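Local coordinates for glutamate ABC superfamily ATP binding cassette transporter, binding protein (PDB 5EYF) that binds glutamate as the solute-binding component of an ABC transporter and probably hands it over for uptake into the cell, at residues D24-G29 / A182-E187; V101-G106 / K234-E239; P72-K75 / A81-A84. All coordinates share one frame; numbering follows the deposited sequence.

Contact 1. Residues D24-G29 / A182-E187; sequences DTRLFG and ADENPE
Arg26 meets Asp183 and Glu184 through its guanidinium group, and the three residues form a salt-bridge network at the protein surface. The short ion pair is to Asp183: NH1 of Arg26 lies 2.8 Å from OD2 of Asp183, with the oxygen at the edge of the guanidinium and near its plane. The two side chains cross at about a right angle, and the Asp183 carboxylate is turned 62° from the guanidinium, so the planes are strongly inclined and the pair rests on the single NH1-OD2 approach. Glu184 comes instead over one face. Its carboxylate lies stacked on the guanidinium, the planes only 17° apart, and OE1 of Glu184 is 3.8 Å from NE of Arg26; this long salt bridge is one of charges alone, since no N-H points at the oxygen. The opposite face is packed by an apolar group, CD2 of Leu27, offset toward the rim. Arg26 reaches out with CG anti to the backbone N and then bends at chi3 (86°), which turns the guanidinium edge to Asp183 and one face to Glu184. NE itself is hydrogen-bonded to the carbonyl O of Gly180. A second conformer of Arg26 is modelled, so this grip may be partial. The arginine follows strand 24-25, whose Thr25 pairs with Gly29 as part of a classic beta bulge and packs on Tyr156 of helix 156-164. Both acids belong to segment 182-187, and the bridge joins this link between helix 175-182 and strand 188-191 with the turn between strands 24-25 and 29-32.

Contact 2. Residues V101-G106 / K234-E239; sequences VYFDAG and KWFPNE
Phe103 and Phe236 point their rings at each other from opposite directions, one from strand 103-112, the other from just beyond helix 227-235. In Phe103 the bond to CB already heads toward the other segment, and CG lies anti to the backbone N (chi1 -170°), which carries the ring straight on. One side of the ring does the touching. CD1 of Phe103 only grazes CE2 of Phe236, at 4.2 Å. The next atom, CE1, makes the main approach: it sits over one face of the Phe236 ring, toward the rim, 3.5 Å from CE2 of Phe236, with CD2 and CZ of that ring slightly farther off. At the tip, CZ of Phe103 is 4.1 Å from CZ of Phe236. The planes are inclined at 50° and the centroids lie 5.0 Å apart, an oblique pairing. Phe236 is filled in from behind by CB of Trp235, 3.6 Å above the opposite face, and CB of Ala105 lies in plane at the edge of the Phe103 ring. Phe236 also opens a type I turn that ends at Glu239, whose N bonds to the Phe236 O. Further aromatic rings continue the cluster: Tyr200 beside Phe103, and Phe41, edge-to-face, and Tyr232 beside Phe236. The Phe103 side chain is about 8 Å from the bound glutamate. Carbon meets carbon throughout, so cohesion comes from burial and dispersion, with no charge or directional bond to fix the tilt; shape and neighbouring rings probably do that.

Contact 3. Residues P72-K75 / A81-A84; sequences PLLK and AIIA
The last turn of helix 70-75 passes close to the start of strand 81-82, with CA of Leu74 6.5 Å from CA of Ala81. Five residues separate the segments, so helix, short loop and strand form a compact unit; it is the closing half of a beta-alpha-beta crossover from strand 59-64 to strand 81-82, with strand 16-21 between them in the parallel sheet. Leu74 points its CB toward the strand and carries the contact with both branches. CD1 lies against the backbone of Ala81, 3.7 Å from its N and 3.8 Å from its CA, while the methyl of Ala81 turns away from the helix onto Trp19. The second branch, CD2, reaches CD1 of Ile82, also at 3.7 Å. That same Ile82 methyl lies 3.8 Å from CB of Leu74, so it rests along the base of the leucine as well as its tip. Ile82 gets there with CG1 anti to its carbonyl carbon (chi1 -57°) and an extended end (chi2 165°), although its CB does not itself point at the helix. Both side chains also touch Ala203 of strand 198-205. Two residues on, Ala84 touches the bound glutamate. The side-chain contact is apolar and buried, with one leucine methyl against the Ala81 backbone: methyl groups of the two branched side chains hold helix and strand together by dispersion, while hydrogen bonds of the strand to Gly20 and Ala203 set the backbone.

In the fold
Along the chain, contact 3 closes first, nested within the loop of contact 1, whose segments alternate with those of contact 2. Contacts 1 and 2 have centres 14 Å apart and touch: CZ of Phe28 is 3.5 Å from CZ of Phe236. The centres of contacts 2 and 3 are about 21 Å apart, yet OH of Tyr102 packs on CG1 of Ile83, 3.4 Å away. Strand 198-205 borders both, with Tyr200 beside Phe103 and Ala203 against Leu74 and Ile82. In the two-lobed fold of this family, contact 1 probably bridges the lobes, consistent with a closed, glutamate-bound form, whereas contact 3 builds the sheet side of one lobe and contact 2 packs the aromatic core beside the pocket.

Contact 1. Residues D24-G29 / A182-E187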
loop_
_atom_site.group_PDB
_atom_site.type_symbol
_atom_site.label_atom_id
_atom_site.label_comp_id
_atom_site.label_asym_id
_atom_site.label_seq_id
_atom_site.Cartn_x
_atom_site.Cartn_y
_atom_site.Cartn_z
ATOM N N ASP B 24 -7.121 -20.094 -10.112
ATOM C CA ASP B 24 -7.831 -20.552 -8.930
ATOM C C ASP B 24 -8.146 -19.419 -7.964
ATOM O O ASP B 24 -8.520 -19.682 -6.814
ATOM C CB ASP B 24 -7.019 -21.639 -8.204
ATOM C CG ASP B 24 -5.827 -21.057 -7.420
ATOM O OD1 ASP B 24 -5.228 -20.025 -7.856
ATOM O OD2 ASP B 24 -5.506 -21.647 -6.367
ATOM N N THR B 25 -7.988 -18.169 -8.369
ATOM C CA THR B 25 -8.089 -17.066 -7.414
ATOM C C THR B 25 -9.286 -16.200 -7.797
ATOM O O THR B 25 -9.173 -15.338 -8.674
ATOM C CB THR B 25 -6.796 -16.251 -7.417
ATOM O OG1 THR B 25 -5.687 -17.117 -7.097
ATOM C CG2 THR B 25 -6.883 -15.117 -6.393
ATOM N N ARG B 26 -10.430 -16.425 -7.146
ATOM C CA ARG B 26 -11.623 -15.646 -7.472
ATOM C C ARG B 26 -11.355 -14.162 -7.261
ATOM O O ARG B 26 -10.740 -13.769 -6.268
ATOM C CB ARG B 26 -12.824 -16.071 -6.625
ATOM C CG ARG B 26 -14.155 -15.537 -7.170
ATOM C CD ARG B 26 -15.378 -15.937 -6.327
ATOM N NE ARG B 26 -15.595 -14.995 -5.232
ATOM C CZ ARG B 26 -16.341 -13.896 -5.315
ATOM N NH1 ARG B 26 -16.452 -13.091 -4.269
ATOM N NH2 ARG B 26 -16.975 -13.597 -6.439
ATOM N N LEU B 27 -11.849 -13.353 -8.203
ATOM C CA LEU B 27 -11.719 -11.886 -8.294
ATOM C C LEU B 27 -10.453 -11.459 -9.028
ATOM O O LEU B 27 -10.355 -10.292 -9.443
ATOM C CB LEU B 27 -11.792 -11.164 -6.939
ATOM C CG LEU B 27 -13.024 -11.498 -6.086
ATOM C CD1 LEU B 27 -13.004 -10.704 -4.769
ATOM C CD2 LEU B 27 -14.272 -11.205 -6.900
ATOM N N PHE B 28 -9.478 -12.365 -9.185
ATOM C CA PHE B 28 -8.223 -12.006 -9.848
ATOM C C PHE B 28 -7.948 -12.835 -11.091
ATOM O O PHE B 28 -7.740 -12.265 -12.166
ATOM C CB PHE B 28 -7.046 -12.095 -8.871
ATOM C CG PHE B 28 -7.062 -11.012 -7.855
ATOM C CD1 PHE B 28 -6.542 -9.755 -8.162
ATOM C CD2 PHE B 28 -7.659 -11.219 -6.624
ATOM C CE1 PHE B 28 -6.573 -8.730 -7.215
ATOM C CE2 PHE B 28 -7.696 -10.202 -5.680
ATOM C CZ PHE B 28 -7.141 -8.950 -5.992
ATOM N N GLY B 29 -7.925 -14.161 -10.974
ATOM C CA GLY B 29 -7.744 -15.026 -12.121
ATOM C C GLY B 29 -8.339 -16.350 -11.751
ATOM O O GLY B 29 -7.750 -17.089 -10.960
ATOM N N ALA B 182 -14.487 -15.466 1.302
ATOM C CA ALA B 182 -15.527 -15.205 2.297
ATOM C C ALA B 182 -16.865 -14.886 1.644
ATOM O O ALA B 182 -17.921 -15.176 2.223
ATOM C CB ALA B 182 -15.121 -14.059 3.220
ATOM N N ASP B 183 -16.850 -14.272 0.459
ATOM C CA ASP B 183 -18.098 -14.101 -0.278
ATOM C C ASP B 183 -18.741 -15.451 -0.577
ATOM O O ASP B 183 -19.969 -15.581 -0.562
ATOM C CB ASP B 183 -17.852 -13.326 -1.574
ATOM C CG ASP B 183 -17.536 -11.849 -1.346
ATOM O OD1 ASP B 183 -17.844 -11.306 -0.257
ATOM O OD2 ASP B 183 -16.988 -11.216 -2.275
ATOM N N GLU B 184 -17.930 -16.476 -0.841
ATOM C CA GLU B 184 -18.489 -17.793 -1.111
ATOM C C GLU B 184 -18.946 -18.518 0.149
ATOM O O GLU B 184 -19.687 -19.496 0.041
ATOM C CB GLU B 184 -17.473 -18.671 -1.838
ATOM C CG GLU B 184 -16.948 -18.091 -3.121
ATOM C CD GLU B 184 -18.041 -17.803 -4.126
ATOM O OE1 GLU B 184 -18.710 -16.755 -4.000
ATOM O OE2 GLU B 184 -18.234 -18.628 -5.042
ATOM N N ASN B 185 -18.517 -18.088 1.333
ATOM C CA ASN B 185 -18.690 -18.900 2.538
ATOM C C ASN B 185 -19.050 -18.040 3.741
ATOM O O ASN B 185 -18.181 -17.626 4.518
ATOM C CB ASN B 185 -17.436 -19.730 2.805
ATOM C CG ASN B 185 -17.055 -20.598 1.610
ATOM O OD1 ASN B 185 -17.439 -21.767 1.523
ATOM N ND2 ASN B 185 -16.283 -20.034 0.697
ATOM N N PRO B 186 -20.346 -17.811 3.963
ATOM C CA PRO B 186 -20.775 -16.823 4.969
ATOM C C PRO B 186 -20.511 -17.212 6.424
ATOM O O PRO B 186 -20.671 -16.355 7.300
ATOM C CB PRO B 186 -22.281 -16.688 4.702
ATOM C CG PRO B 186 -22.660 -17.937 3.977
ATOM C CD PRO B 186 -21.471 -18.305 3.152
ATOM N N GLU B 187 -20.120 -18.449 6.721
ATOM C CA GLU B 187 -19.778 -18.800 8.093
ATOM C C GLU B 187 -18.422 -18.255 8.521
ATOM O O GLU B 187 -18.043 -18.438 9.686
ATOM C CB GLU B 187 -19.778 -20.321 8.275
ATOM C CG GLU B 187 -21.141 -20.966 8.331
ATOM C CD GLU B 187 -21.040 -22.446 8.643
ATOM O OE1 GLU B 187 -21.576 -23.259 7.862
ATOM O OE2 GLU B 187 -20.405 -22.790 9.668
#

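Contact 2. Residues V101-G106 / K234-E239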
loop_
_atom_site.group_PDB
_atom_site.type_symbol
_atom_site.label_atom_id
_atom_site.label_comp_id
_atom_site.label_asym_id
_atom_site.label_seq_id
_atom_site.Cartn_x
_atom_site.Cartn_y
_atom_site.Cartn_z
ATOM N N VAL B 101 2.994 -0.448 -9.313
ATOM C CA VAL B 101 1.975 -1.125 -8.508
ATOM C C VAL B 101 0.604 -0.912 -9.131
ATOM O O VAL B 101 0.245 0.202 -9.520
ATOM C CB VAL B 101 2.018 -0.593 -7.070
ATOM C CG1 VAL B 101 0.825 -1.100 -6.199
ATOM C CG2 VAL B 101 3.342 -0.988 -6.399
ATOM N N TYR B 102 -0.181 -1.988 -9.243
ATOM C CA TYR B 102 -1.536 -1.833 -9.775
ATOM C C TYR B 102 -2.646 -2.267 -8.799
ATOM O O TYR B 102 -3.836 -2.121 -9.132
ATOM C CB TYR B 102 -1.679 -2.586 -11.138
ATOM C CG TYR B 102 -1.686 -4.086 -10.978
ATOM C CD1 TYR B 102 -2.898 -4.782 -10.916
ATOM C CD2 TYR B 102 -0.489 -4.814 -10.824
ATOM C CE1 TYR B 102 -2.930 -6.144 -10.712
ATOM C CE2 TYR B 102 -0.519 -6.201 -10.625
ATOM C CZ TYR B 102 -1.734 -6.839 -10.536
ATOM O OH TYR B 102 -1.775 -8.199 -10.272
ATOM N N PHE B 103 -2.306 -2.792 -7.613
ATOM C CA PHE B 103 -3.290 -3.146 -6.596
ATOM C C PHE B 103 -2.582 -3.115 -5.243
ATOM O O PHE B 103 -1.446 -3.569 -5.135
ATOM C CB PHE B 103 -3.896 -4.550 -6.846
ATOM C CG PHE B 103 -5.088 -4.868 -5.965
ATOM C CD1 PHE B 103 -6.378 -4.559 -6.373
ATOM C CD2 PHE B 103 -4.911 -5.443 -4.700
ATOM C CE1 PHE B 103 -7.477 -4.817 -5.556
ATOM C CE2 PHE B 103 -6.014 -5.732 -3.889
ATOM C CZ PHE B 103 -7.298 -5.410 -4.309
ATOM N N ASP B 104 -3.282 -2.643 -4.215
ATOM C CA ASP B 104 -2.717 -2.465 -2.882
ATOM C C ASP B 104 -3.382 -3.421 -1.882
ATOM O O ASP B 104 -4.379 -3.078 -1.255
ATOM C CB ASP B 104 -2.925 -0.989 -2.500
ATOM C CG ASP B 104 -2.032 -0.526 -1.392
ATOM O OD1 ASP B 104 -1.210 -1.333 -0.931
ATOM O OD2 ASP B 104 -2.144 0.677 -1.012
ATOM N N ALA B 105 -2.837 -4.631 -1.750
ATOM C CA ALA B 105 -3.395 -5.630 -0.841
ATOM C C ALA B 105 -2.660 -5.606 0.501
ATOM O O ALA B 105 -1.765 -4.791 0.740
ATOM C CB ALA B 105 -3.367 -7.028 -1.489
ATOM N N GLY B 106 -3.031 -6.525 1.387
ATOM C CA GLY B 106 -2.308 -6.702 2.640
ATOM C C GLY B 106 -2.692 -8.023 3.245
ATOM O O GLY B 106 -3.823 -8.468 3.085
ATOM N N LYS B 234 -15.448 -2.743 -11.469
ATOM C CA LYS B 234 -16.109 -3.986 -11.859
ATOM C C LYS B 234 -15.889 -5.086 -10.830
ATOM O O LYS B 234 -16.822 -5.834 -10.499
ATOM C CB LYS B 234 -15.589 -4.430 -13.231
ATOM C CG LYS B 234 -16.104 -5.811 -13.695
ATOM C CD LYS B 234 -15.532 -6.178 -15.066
ATOM C CE LYS B 234 -15.729 -7.640 -15.389
ATOM N NZ LYS B 234 -15.071 -8.026 -16.672
ATOM N N TRP B 235 -14.669 -5.194 -10.305
ATOM C CA TRP B 235 -14.287 -6.309 -9.440
ATOM C C TRP B 235 -14.376 -6.003 -7.948
ATOM O O TRP B 235 -14.632 -6.922 -7.164
ATOM C CB TRP B 235 -12.863 -6.789 -9.794
ATOM C CG TRP B 235 -12.896 -7.426 -11.166
ATOM C CD1 TRP B 235 -12.531 -6.852 -12.364
ATOM C CD2 TRP B 235 -13.436 -8.703 -11.484
ATOM N NE1 TRP B 235 -12.777 -7.725 -13.398
ATOM C CE2 TRP B 235 -13.322 -8.870 -12.883
ATOM C CE3 TRP B 235 -13.969 -9.744 -10.719
ATOM C CZ2 TRP B 235 -13.747 -10.032 -13.540
ATOM C CZ3 TRP B 235 -14.374 -10.892 -11.365
ATOM C CH2 TRP B 235 -14.270 -11.024 -12.765
ATOM N N PHE B 236 -14.200 -4.747 -7.538
ATOM C CA PHE B 236 -14.169 -4.370 -6.121
ATOM C C PHE B 236 -15.110 -3.204 -5.838
ATOM O O PHE B 236 -14.705 -2.184 -5.264
ATOM C CB PHE B 236 -12.737 -4.034 -5.716
ATOM C CG PHE B 236 -11.795 -5.107 -6.051
ATOM C CD1 PHE B 236 -11.813 -6.286 -5.328
ATOM C CD2 PHE B 236 -10.948 -5.001 -7.147
ATOM C CE1 PHE B 236 -10.984 -7.314 -5.662
ATOM C CE2 PHE B 236 -10.127 -6.059 -7.495
ATOM C CZ PHE B 236 -10.132 -7.205 -6.740
ATOM N N PRO B 237 -16.392 -3.343 -6.178
ATOM C CA PRO B 237 -17.299 -2.191 -6.072
ATOM C C PRO B 237 -17.508 -1.697 -4.650
ATOM O O PRO B 237 -17.820 -0.514 -4.461
ATOM C CB PRO B 237 -18.603 -2.721 -6.677
ATOM C CG PRO B 237 -18.547 -4.218 -6.484
ATOM C CD PRO B 237 -17.094 -4.554 -6.671
ATOM N N ASN B 238 -17.332 -2.545 -3.640
ATOM C CA ASN B 238 -17.581 -2.142 -2.260
ATOM C C ASN B 238 -16.320 -2.151 -1.408
ATOM O O ASN B 238 -16.417 -2.051 -0.178
ATOM C CB ASN B 238 -18.647 -3.041 -1.627
ATOM C CG ASN B 238 -19.981 -2.931 -2.329
ATOM O OD1 ASN B 238 -20.351 -1.853 -2.811
ATOM N ND2 ASN B 238 -20.710 -4.039 -2.400
ATOM N N GLU B 239 -15.145 -2.267 -2.024
ATOM C CA GLU B 239 -13.881 -2.303 -1.297
ATOM C C GLU B 239 -12.960 -1.260 -1.921
ATOM O O GLU B 239 -12.489 -1.432 -3.050
ATOM C CB GLU B 239 -13.249 -3.697 -1.339
ATOM C CG GLU B 239 -14.066 -4.791 -0.629
ATOM C CD GLU B 239 -14.136 -4.612 0.893
ATOM O OE1 GLU B 239 -13.332 -3.834 1.464
ATOM O OE2 GLU B 239 -15.012 -5.241 1.522
#

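Contact 3. Residues P72-K75 / A81-A84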
loop_
_atom_site.group_PDB
_atom_site.type_symbol
_atom_site.label_atom_id
_atom_site.label_comp_id
_atom_site.label_asym_id
_atom_site.label_seq_id
_atom_site.Cartn_x
_atom_site.Cartn_y
_atom_site.Cartn_z
ATOM N N PRO B 72 9.596 -19.454 -12.417
ATOM C CA PRO B 72 10.212 -20.384 -13.386
ATOM C C PRO B 72 9.650 -20.280 -14.797
ATOM O O PRO B 72 10.431 -20.231 -15.750
ATOM C CB PRO B 72 9.949 -21.759 -12.752
ATOM C CG PRO B 72 9.950 -21.480 -11.296
ATOM C CD PRO B 72 9.256 -20.135 -11.154
ATOM N N LEU B 73 8.326 -20.156 -14.954
ATOM C CA LEU B 73 7.725 -20.025 -16.277
ATOM C C LEU B 73 8.091 -18.704 -16.932
ATOM O O LEU B 73 8.351 -18.654 -18.140
ATOM C CB LEU B 73 6.210 -20.153 -16.168
ATOM C CG LEU B 73 5.759 -21.584 -15.908
ATOM C CD1 LEU B 73 4.288 -21.604 -15.506
ATOM C CD2 LEU B 73 5.982 -22.384 -17.170
ATOM N N LEU B 74 8.095 -17.617 -16.152
ATOM C CA LEU B 74 8.507 -16.330 -16.701
ATOM C C LEU B 74 9.959 -16.361 -17.166
ATOM O O LEU B 74 10.275 -15.921 -18.277
ATOM C CB LEU B 74 8.314 -15.230 -15.662
ATOM C CG LEU B 74 8.671 -13.829 -16.178
ATOM C CD1 LEU B 74 7.702 -13.335 -17.250
ATOM C CD2 LEU B 74 8.652 -12.839 -15.014
ATOM N N LYS B 75 10.870 -16.847 -16.315
ATOM C CA LYS B 75 12.280 -16.765 -16.665
ATOM C C LYS B 75 12.633 -17.711 -17.800
ATOM O O LYS B 75 13.611 -17.474 -18.517
ATOM C CB LYS B 75 13.135 -17.026 -15.417
ATOM C CG LYS B 75 12.889 -15.963 -14.322
ATOM C CD LYS B 75 13.986 -15.958 -13.255
ATOM C CE LYS B 75 15.351 -15.592 -13.825
ATOM N NZ LYS B 75 15.476 -14.128 -14.066
ATOM N N ALA B 81 4.793 -12.105 -19.188
ATOM C CA ALA B 81 4.610 -11.323 -17.970
ATOM C C ALA B 81 3.766 -12.140 -17.010
ATOM O O ALA B 81 2.923 -12.944 -17.444
ATOM C CB ALA B 81 3.927 -9.970 -18.279
ATOM N N ILE B 82 3.998 -11.923 -15.705
ATOM C CA ILE B 82 3.169 -12.483 -14.641
ATOM C C ILE B 82 2.231 -11.404 -14.140
ATOM O O ILE B 82 2.683 -10.345 -13.683
ATOM C CB ILE B 82 3.993 -12.992 -13.454
ATOM C CG1 ILE B 82 5.022 -14.044 -13.852
ATOM C CG2 ILE B 82 3.050 -13.539 -12.392
ATOM C CD1 ILE B 82 6.067 -14.263 -12.713
ATOM N N ILE B 83 0.928 -11.646 -14.218
ATOM C CA ILE B 83 -0.028 -10.804 -13.502
ATOM C C ILE B 83 -0.903 -11.765 -12.701
ATOM O O ILE B 83 -1.855 -12.360 -13.214
ATOM C CB ILE B 83 -0.820 -9.846 -14.419
ATOM C CG1 ILE B 83 -1.588 -8.833 -13.565
ATOM C CG2 ILE B 83 -1.717 -10.533 -15.461
ATOM C CD1 ILE B 83 -2.198 -7.721 -14.432
ATOM N N ALA B 84 -0.554 -11.954 -11.434
ATOM C CA ALA B 84 -1.066 -13.099 -10.685
ATOM C C ALA B 84 -0.890 -12.819 -9.201
ATOM O O ALA B 84 -0.068 -13.461 -8.547
ATOM C CB ALA B 84 -0.339 -14.411 -11.080
#